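3-methyladenine DNA glycosylase (Helicobacter pylori, PDB 1PU8) excises 3-methyladenine from DNA as a base-excision repair glycosylase of the HhH-GPD superfamily, and binds the base 1,N6-ethenoadenine in its pocket. Local coordinates at the 3H-imidazo[2,1-I]purine site. Numbering follows the deposited sequence.

The 3H-imidazo[2,1-I]purine site. Residues 24-26, 40, 45, 208, 211. With EA1 (3H-imidazo[2,1-I]purine), chain B.
The base-binding pocket of this HhH-GPD superfamily glycosylase holds EA1, the free base 1,N6-ethenoadenine, which is poorly ordered although the protein buries most of its surface. Aromatic stacking dominates. Phe45, at the start of helix 45-57, has CG anti to the backbone N, which lays its ring along one face of the base, the planes of Phe45 and EA1 nearly parallel at 4°. The phenyl centroid of Phe45 lies 3.6 Å from that of the six-membered purine ring of EA1, and the ring also overlaps the imidazole and, more distantly, the etheno ring. Trp24 closes the opposite face, so the base is sandwiched. Its CG is likewise anti to the backbone N, and the benzo part of the Trp24 indole covers the six-membered and etheno rings of EA1, tilted by 21°, with the pyrrole part over the etheno ring at a longer centroid distance.

Trp25 meets the base quite differently. Its indole stands almost upright against the ligand plane, at 80°, and receives the N3/N9 edge on one face; EA1 N3 sits 3.3 Å above the Trp25 indole plane, over its centre. Beside it, Pro26 CD packs 3.6 Å from EA1 C2. Thr40 OG1 approaches the imidazole end, 3.8 Å from EA1 C8, and lies in plane at the edge of the Phe45 ring.

Polar contacts gather at the etheno end, where two side chains come from helix 207-212. Lys211, bent at chi2 and chi3, extends tip-first so that NZ donates a hydrogen bond of 2.7 Å to EA1 N6, the etheno-ring nitrogen derived from the adenine amino group. Glu208 acts mainly from the second shell: its OE2 accepts a nearly straight bond of 2.8 Å from Trp24 NE1 through the anti lone pair, in the indole plane, which helps fix the rotation of the Trp24 ring. Glu208 OE2 also lies 3.5 Å from EA1 C11, and the carboxylate, if ionised, may help polarise the indole N-H.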
loop_
_atom_site.group_PDB
_atom_site.type_symbol
_atom_site.label_atom_id
_atom_site.label_comp_id
_atom_site.label_asym_id
_atom_site.label_seq_id
_atom_site.Cartn_x
_atom_site.Cartn_y
_atom_site.Cartn_z
ATOM N N TRP A 24 4.965 0.729 -8.659
ATOM C CA TRP A 24 5.886 1.190 -7.612
ATOM C C TRP A 24 6.144 0.191 -6.519
ATOM O O TRP A 24 7.290 -0.189 -6.307
ATOM C CB TRP A 24 5.484 2.526 -6.990
ATOM C CG TRP A 24 6.430 2.944 -5.891
ATOM C CD1 TRP A 24 7.759 3.282 -6.017
ATOM C CD2 TRP A 24 6.130 3.038 -4.496
ATOM N NE1 TRP A 24 8.281 3.602 -4.788
ATOM C CE2 TRP A 24 7.299 3.460 -3.839
ATOM C CE3 TRP A 24 4.977 2.828 -3.734
ATOM C CZ2 TRP A 24 7.345 3.684 -2.461
ATOM C CZ3 TRP A 24 5.024 3.055 -2.365
ATOM C CH2 TRP A 24 6.194 3.484 -1.747
ATOM N N TRP A 25 5.084 -0.203 -5.817
ATOM C CA TRP A 25 5.137 -1.279 -4.854
ATOM C C TRP A 25 5.511 -2.598 -5.558
ATOM O O TRP A 25 4.809 -3.047 -6.458
ATOM C CB TRP A 25 3.757 -1.439 -4.206
ATOM C CG TRP A 25 3.776 -2.041 -2.829
ATOM C CD1 TRP A 25 4.176 -3.307 -2.485
ATOM C CD2 TRP A 25 3.362 -1.410 -1.614
ATOM N NE1 TRP A 25 4.040 -3.497 -1.131
ATOM C CE2 TRP A 25 3.542 -2.349 -0.567
ATOM C CE3 TRP A 25 2.847 -0.138 -1.297
ATOM C CZ2 TRP A 25 3.237 -2.053 0.780
ATOM C CZ3 TRP A 25 2.541 0.159 0.046
ATOM C CH2 TRP A 25 2.747 -0.799 1.061
ATOM N N PRO A 26 6.605 -3.235 -5.138
ATOM C CA PRO A 26 7.054 -4.489 -5.778
ATOM C C PRO A 26 6.049 -5.581 -5.515
ATOM O O PRO A 26 5.517 -5.655 -4.412
ATOM C CB PRO A 26 8.391 -4.813 -5.093
ATOM C CG PRO A 26 8.420 -4.001 -3.851
ATOM C CD PRO A 26 7.476 -2.809 -4.036
ATOM N N THR A 40 4.331 -3.185 6.901
ATOM C CA THR A 40 5.016 -1.904 6.813
ATOM C C THR A 40 4.604 -0.884 7.895
ATOM O O THR A 40 5.315 0.106 8.120
ATOM C CB THR A 40 4.892 -1.309 5.372
ATOM O OG1 THR A 40 5.882 -0.302 5.210
ATOM C CG2 THR A 40 3.618 -0.525 5.195
ATOM N N PHE A 45 10.309 0.003 5.067
ATOM C CA PHE A 45 9.975 -0.973 4.045
ATOM C C PHE A 45 11.080 -1.954 3.790
ATOM O O PHE A 45 10.825 -3.101 3.468
ATOM C CB PHE A 45 9.565 -0.326 2.714
ATOM C CG PHE A 45 8.840 -1.285 1.804
ATOM C CD1 PHE A 45 9.403 -1.681 0.587
ATOM C CD2 PHE A 45 7.609 -1.820 2.190
ATOM C CE1 PHE A 45 8.733 -2.590 -0.238
ATOM C CE2 PHE A 45 6.927 -2.732 1.387
ATOM C CZ PHE A 45 7.491 -3.131 0.169
ATOM N N GLU A 208 9.345 8.377 -2.563
ATOM C CA GLU A 208 10.683 8.476 -3.125
ATOM C C GLU A 208 11.247 9.875 -2.947
ATOM O O GLU A 208 12.374 10.023 -2.460
ATOM C CB GLU A 208 10.714 8.046 -4.596
ATOM C CG GLU A 208 10.312 6.578 -4.815
ATOM C CD GLU A 208 11.321 5.550 -4.293
ATOM O OE1 GLU A 208 12.464 5.893 -3.919
ATOM O OE2 GLU A 208 10.969 4.358 -4.290
ATOM N N LYS A 211 12.416 10.184 0.699
ATOM C CA LYS A 211 13.644 9.453 1.008
ATOM C C LYS A 211 14.890 10.121 0.408
ATOM O O LYS A 211 15.940 10.174 1.060
ATOM C CB LYS A 211 13.535 7.987 0.550
ATOM C CG LYS A 211 12.268 7.252 1.051
ATOM C CD LYS A 211 12.498 5.769 1.411
ATOM C CE LYS A 211 12.156 4.819 0.251
ATOM N NZ LYS A 211 11.725 3.470 0.732
HETATM N N7 EA1 B . 7.693 2.275 1.694
HETATM C C8 EA1 B . 6.464 1.905 2.193
HETATM C C5 EA1 B . 7.785 1.667 0.501
HETATM C C4 EA1 B . 6.542 0.914 0.318
HETATM N N3 EA1 B . 6.272 0.126 -0.861
HETATM N N9 EA1 B . 5.750 1.073 1.364
HETATM C C6 EA1 B . 8.673 1.546 -0.557
HETATM N N6 EA1 B . 9.891 2.118 -0.684
HETATM C C11 EA1 B . 10.480 1.720 -1.970
HETATM N N1 EA1 B . 8.356 0.771 -1.687
HETATM C C10 EA1 B . 9.400 0.824 -2.562
HETATM C C2 EA1 B . 7.203 0.084 -1.830
#